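Local coordinates for protein Lic12234 (Leptospira interrogans, PDB 4TZH) that is of unknown function but, as a leucine-rich repeat protein of a pathogen, is a candidate virulence factor that probably works by binding partner molecules, at residues L46-P57 with L69-P80. Numbering follows the deposited sequence. Where two conformers were deposited one is given.
Sequences LHLRDNELTTLP and LDISRNQISNFP. With ZN (zinc ion), chain C.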
loop_
_atom_site.group_PDB
_atom_site.type_symbol
_atom_site.label_atom_id
_atom_site.label_comp_id
_atom_site.label_asym_id
_atom_site.label_seq_id
_atom_site.Cartn_x
_atom_site.Cartn_y
_atom_site.Cartn_z
ATOM N N LEU A 46 3.989 8.197 7.494
ATOM C CA LEU A 46 4.484 7.238 8.459
ATOM C C LEU A 46 5.410 6.287 7.718
ATOM O O LEU A 46 4.988 5.663 6.725
ATOM C CB LEU A 46 3.285 6.491 9.065
ATOM C CG LEU A 46 3.598 5.389 10.064
ATOM C CD1 LEU A 46 4.483 5.890 11.228
ATOM C CD2 LEU A 46 2.291 4.755 10.616
ATOM N N HIS A 47 6.661 6.199 8.171
ATOM C CA HIS A 47 7.630 5.289 7.555
ATOM C C HIS A 47 7.979 4.211 8.573
ATOM O O HIS A 47 8.313 4.525 9.722
ATOM C CB HIS A 47 8.916 6.044 7.227
ATOM C CG HIS A 47 8.761 7.089 6.174
ATOM N ND1 HIS A 47 9.047 6.824 4.864
ATOM C CD2 HIS A 47 8.354 8.380 6.277
ATOM C CE1 HIS A 47 8.849 7.935 4.203
ATOM N NE2 HIS A 47 8.427 8.915 5.007
ATOM N N LEU A 48 7.826 2.974 8.163
ATOM C CA LEU A 48 8.067 1.786 9.008
ATOM C C LEU A 48 8.874 0.753 8.264
ATOM O O LEU A 48 8.807 -0.434 8.560
ATOM C CB LEU A 48 6.723 1.141 9.383
ATOM C CG LEU A 48 5.786 2.047 10.176
ATOM C CD1 LEU A 48 4.382 1.490 10.197
ATOM C CD2 LEU A 48 6.310 2.287 11.592
ATOM N N ARG A 49 9.695 1.221 7.322
ATOM C CA ARG A 49 10.469 0.348 6.457
ATOM C C ARG A 49 11.458 -0.505 7.253
ATOM O O ARG A 49 12.072 0.018 8.211
ATOM C CB ARG A 49 11.265 1.214 5.476
ATOM C CG ARG A 49 12.237 0.406 4.574
ATOM C CD ARG A 49 12.661 1.328 3.452
ATOM N NE ARG A 49 13.766 0.782 2.642
ATOM C CZ ARG A 49 13.625 -0.058 1.619
ATOM N NH1 ARG A 49 12.422 -0.494 1.263
ATOM N NH2 ARG A 49 14.693 -0.448 0.914
ATOM N N ASP A 50 11.659 -1.775 6.877
ATOM C CA ASP A 50 12.728 -2.588 7.445
ATOM C C ASP A 50 12.598 -2.789 8.927
ATOM O O ASP A 50 13.555 -2.609 9.695
ATOM C CB ASP A 50 14.083 -2.014 7.063
ATOM C CG ASP A 50 15.178 -3.060 6.939
ATOM O OD1 ASP A 50 14.885 -4.268 7.098
ATOM O OD2 ASP A 50 16.340 -2.672 6.737
ATOM N N ASN A 51 11.408 -3.228 9.336
ATOM C CA ASN A 51 11.121 -3.652 10.685
ATOM C C ASN A 51 10.717 -5.137 10.622
ATOM O O ASN A 51 11.000 -5.817 9.617
ATOM C CB ASN A 51 10.061 -2.779 11.363
ATOM C CG ASN A 51 10.618 -1.457 11.773
ATOM O OD1 ASN A 51 11.415 -1.365 12.716
ATOM N ND2 ASN A 51 10.177 -0.359 11.143
ATOM N N GLU A 52 10.112 -5.647 11.693
ATOM C CA GLU A 52 9.687 -7.042 11.757
ATOM C C GLU A 52 8.152 -7.113 11.928
ATOM O O GLU A 52 7.639 -7.966 12.644
ATOM C CB GLU A 52 10.413 -7.761 12.918
ATOM C CG GLU A 52 11.932 -7.693 12.812
ATOM C CD GLU A 52 12.682 -8.271 13.998
ATOM O OE1 GLU A 52 12.165 -8.151 15.133
ATOM O OE2 GLU A 52 13.821 -8.758 13.817
ATOM N N LEU A 53 7.413 -6.160 11.320
ATOM C CA LEU A 53 5.966 -6.117 11.527
ATOM C C LEU A 53 5.258 -7.223 10.768
ATOM O O LEU A 53 5.644 -7.556 9.653
ATOM C CB LEU A 53 5.406 -4.764 11.069
ATOM C CG LEU A 53 5.958 -3.524 11.753
ATOM C CD1 LEU A 53 5.443 -2.248 11.059
ATOM C CD2 LEU A 53 5.518 -3.456 13.190
ATOM N N THR A 54 4.189 -7.770 11.347
ATOM C CA THR A 54 3.366 -8.754 10.652
ATOM C C THR A 54 1.988 -8.195 10.285
ATOM O O THR A 54 1.299 -8.745 9.416
ATOM C CB THR A 54 3.258 -10.046 11.449
ATOM O OG1 THR A 54 2.604 -9.772 12.679
ATOM C CG2 THR A 54 4.617 -10.687 11.716
ATOM N N THR A 55 1.608 -7.087 10.916
ATOM C CA THR A 55 0.332 -6.408 10.674
ATOM C C THR A 55 0.432 -5.020 11.223
ATOM O O THR A 55 1.513 -4.580 11.661
ATOM C CB THR A 55 -0.859 -7.186 11.308
ATOM O OG1 THR A 55 -2.101 -6.631 10.811
ATOM C CG2 THR A 55 -0.829 -7.200 12.860
ATOM N N LEU A 56 -0.696 -4.295 11.202
ATOM C CA LEU A 56 -0.796 -2.981 11.794
ATOM C C LEU A 56 -1.864 -3.017 12.863
ATOM O O LEU A 56 -2.825 -3.779 12.733
ATOM C CB LEU A 56 -1.196 -1.919 10.752
ATOM C CG LEU A 56 -0.198 -1.686 9.633
ATOM C CD1 LEU A 56 -0.787 -0.713 8.654
ATOM C CD2 LEU A 56 1.108 -1.120 10.187
ATOM N N PRO A 57 -1.757 -2.178 13.906
ATOM C CA PRO A 57 -2.814 -2.171 14.924
ATOM C C PRO A 57 -4.104 -1.578 14.354
ATOM O O PRO A 57 -4.064 -0.773 13.416
ATOM C CB PRO A 57 -2.231 -1.254 16.002
ATOM C CG PRO A 57 -1.281 -0.321 15.248
ATOM C CD PRO A 57 -0.677 -1.204 14.207
ATOM N N LEU A 69 2.230 6.036 3.400
ATOM C CA LEU A 69 2.480 4.967 4.351
ATOM C C LEU A 69 3.488 4.041 3.706
ATOM O O LEU A 69 3.219 3.443 2.638
ATOM C CB LEU A 69 1.162 4.226 4.636
ATOM C CG LEU A 69 1.231 3.047 5.595
ATOM C CD1 LEU A 69 1.849 3.449 6.938
ATOM C CD2 LEU A 69 -0.176 2.486 5.819
ATOM N N ASP A 70 4.643 3.919 4.350
ATOM C CA ASP A 70 5.730 3.063 3.876
ATOM C C ASP A 70 5.904 1.916 4.865
ATOM O O ASP A 70 6.396 2.144 5.966
ATOM C CB ASP A 70 7.015 3.872 3.761
ATOM C CG ASP A 70 8.238 3.006 3.539
ATOM O OD1 ASP A 70 8.074 1.867 3.110
ATOM O OD2 ASP A 70 9.347 3.498 3.813
ATOM N N ILE A 71 5.462 0.731 4.472
ATOM C CA ILE A 71 5.615 -0.476 5.303
ATOM C C ILE A 71 6.441 -1.498 4.570
ATOM O O ILE A 71 6.305 -2.693 4.788
ATOM C CB ILE A 71 4.304 -1.144 5.728
ATOM C CG1 ILE A 71 3.140 -0.166 5.651
ATOM C CG2 ILE A 71 4.504 -1.790 7.103
ATOM C CD1 ILE A 71 1.721 -0.816 5.920
ATOM N N SER A 72 7.309 -1.020 3.705
ATOM C CA SER A 72 8.151 -1.916 2.930
ATOM C C SER A 72 9.117 -2.697 3.785
ATOM O O SER A 72 9.486 -2.246 4.857
ATOM C CB SER A 72 8.920 -1.128 1.879
ATOM O OG SER A 72 9.763 -0.141 2.450
ATOM N N ARG A 73 9.535 -3.866 3.296
ATOM C CA ARG A 73 10.574 -4.662 3.984
ATOM C C ARG A 73 10.176 -5.037 5.405
ATOM O O ARG A 73 10.928 -4.819 6.382
ATOM C CB ARG A 73 11.956 -3.989 3.915
ATOM C CG ARG A 73 12.492 -3.927 2.486
ATOM C CD ARG A 73 13.968 -3.532 2.413
ATOM N NE ARG A 73 14.789 -4.421 3.228
ATOM C CZ ARG A 73 16.051 -4.178 3.559
ATOM N NH1 ARG A 73 16.650 -3.063 3.153
ATOM N NH2 ARG A 73 16.724 -5.042 4.308
ATOM N N ASN A 74 8.983 -5.632 5.536
ATOM C CA ASN A 74 8.534 -6.150 6.827
ATOM C C ASN A 74 8.110 -7.587 6.545
ATOM O O ASN A 74 8.609 -8.198 5.589
ATOM C CB ASN A 74 7.391 -5.306 7.399
ATOM C CG ASN A 74 7.915 -4.096 8.082
ATOM O OD1 ASN A 74 8.271 -4.156 9.250
ATOM N ND2 ASN A 74 7.959 -2.946 7.409
ATOM N N GLN A 75 7.280 -8.178 7.413
ATOM C CA GLN A 75 6.751 -9.526 7.174
ATOM C C GLN A 75 5.225 -9.409 7.234
ATOM O O GLN A 75 4.549 -10.273 7.802
ATOM C CB GLN A 75 7.262 -10.513 8.266
ATOM C CG GLN A 75 8.797 -10.598 8.377
ATOM C CD GLN A 75 9.285 -10.961 9.775
ATOM O OE1 GLN A 75 8.572 -11.569 10.606
ATOM N NE2 GLN A 75 10.526 -10.575 10.075
ATOM N N ILE A 76 4.665 -8.324 6.644
ATOM C CA ILE A 76 3.228 -8.072 6.690
ATOM C C ILE A 76 2.466 -9.169 5.960
ATOM O O ILE A 76 2.742 -9.383 4.781
ATOM C CB ILE A 76 2.912 -6.665 6.081
ATOM C CG1 ILE A 76 3.595 -5.493 6.859
ATOM C CG2 ILE A 76 1.396 -6.427 5.931
ATOM C CD1 ILE A 76 2.992 -5.144 8.284
ATOM N N SER A 77 1.481 -9.795 6.610
ATOM C CA SER A 77 0.669 -10.806 5.952
ATOM C C SER A 77 -0.820 -10.450 5.983
ATOM O O SER A 77 -1.613 -11.083 5.285
ATOM C CB SER A 77 0.904 -12.167 6.596
ATOM O OG SER A 77 0.454 -12.111 7.946
ATOM N N ASN A 78 -1.211 -9.461 6.801
ATOM C CA ASN A 78 -2.628 -9.113 6.927
ATOM C C ASN A 78 -2.775 -7.728 7.466
ATOM O O ASN A 78 -1.821 -7.178 8.044
ATOM C CB ASN A 78 -3.337 -10.125 7.871
ATOM C CG ASN A 78 -2.886 -10.029 9.312
ATOM O OD1 ASN A 78 -3.575 -9.439 10.151
ATOM N ND2 ASN A 78 -1.731 -10.608 9.654
ATOM N N PHE A 79 -4.003 -7.179 7.334
ATOM C CA PHE A 79 -4.331 -5.849 7.809
ATOM C C PHE A 79 -5.602 -5.850 8.588
ATOM O O PHE A 79 -6.510 -6.617 8.268
ATOM C CB PHE A 79 -4.563 -4.902 6.624
ATOM C CG PHE A 79 -3.368 -4.733 5.742
ATOM C CD1 PHE A 79 -2.343 -3.875 6.102
ATOM C CD2 PHE A 79 -3.242 -5.477 4.571
ATOM C CE1 PHE A 79 -1.226 -3.712 5.268
ATOM C CE2 PHE A 79 -2.138 -5.313 3.742
ATOM C CZ PHE A 79 -1.138 -4.444 4.106
ATOM N N PRO A 80 -5.754 -4.888 9.513
ATOM C CA PRO A 80 -7.051 -4.743 10.190
ATOM C C PRO A 80 -8.036 -4.083 9.219
ATOM O O PRO A 80 -7.615 -3.331 8.322
ATOM C CB PRO A 80 -6.721 -3.764 11.325
ATOM C CG PRO A 80 -5.569 -2.923 10.806
ATOM C CD PRO A 80 -4.759 -3.911 9.999
HETATM ZN ZN ZN C . 10.024 5.301 3.998
HETATM O O HOH W 1 18.852 -3.632 6.481
HETATM O O HOH W 2 11.367 -8.332 8.612
HETATM O O HOH W 3 7.717 -10.425 13.549
HETATM O O HOH W 4 -0.191 -10.702 12.380
#
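The amide of Asn74 reaches into the turn of 46-57 and serves both polarities at once. Its ND2 donates to Leu48 O at 2.9 Å, almost straight and within the amide plane, and also to Ile71 O of its own turn. Its OD1 accepts from Leu53 N at 3.0 Å, and a weak bond from Asn51 N. Asn51 ND2 meets the other face of the Leu48 carbonyl, so that oxygen is gripped from both sides. These are the stacked asparagines of a leucine-rich repeat solenoid: Asn51 serves Asn28 and Leu30 in the preceding coil as Asn74 serves 46-57, and Asn97 takes over for Ile71 and Ile76. Parallel strand bonds, Asp70 N to Leu46 O and Leu48 N to Asp70 O (2.7 Å), lead into the turn, where Asp50 N continues to Ser72 O. Further round, Leu53 O and Thr54 O accept from Gln75 N and Ser77 N, and Thr55 OG1 donates to Asn78 O at 2.8 Å from above the carbonyl plane. Inside the coil, Leu56 CD1 packs on Ile71 CD1 at 3.7 Å; nearby, Leu56 N is buried without a partner. On the strand face bearing His47 and Asp70, His47 ND1 and Asp70 OD2 supply two of the zinc ion's ligands, a third coming from outside the two segments, with ring and carboxylate nearly perpendicular (89°). Asp70 OD1 instead takes Ser72 N, closing an Asx turn, and Ser72 OG on its syn lone pair. That hydroxyl in turn accepts Arg49 NH1 (2.9 Å), delivered by an extended chain with CG anti to N (chi1 175°). Asp50 OD2 lies over the Arg73 guanidinium face, 3.4 Å from NH2, a purely electrostatic pairing.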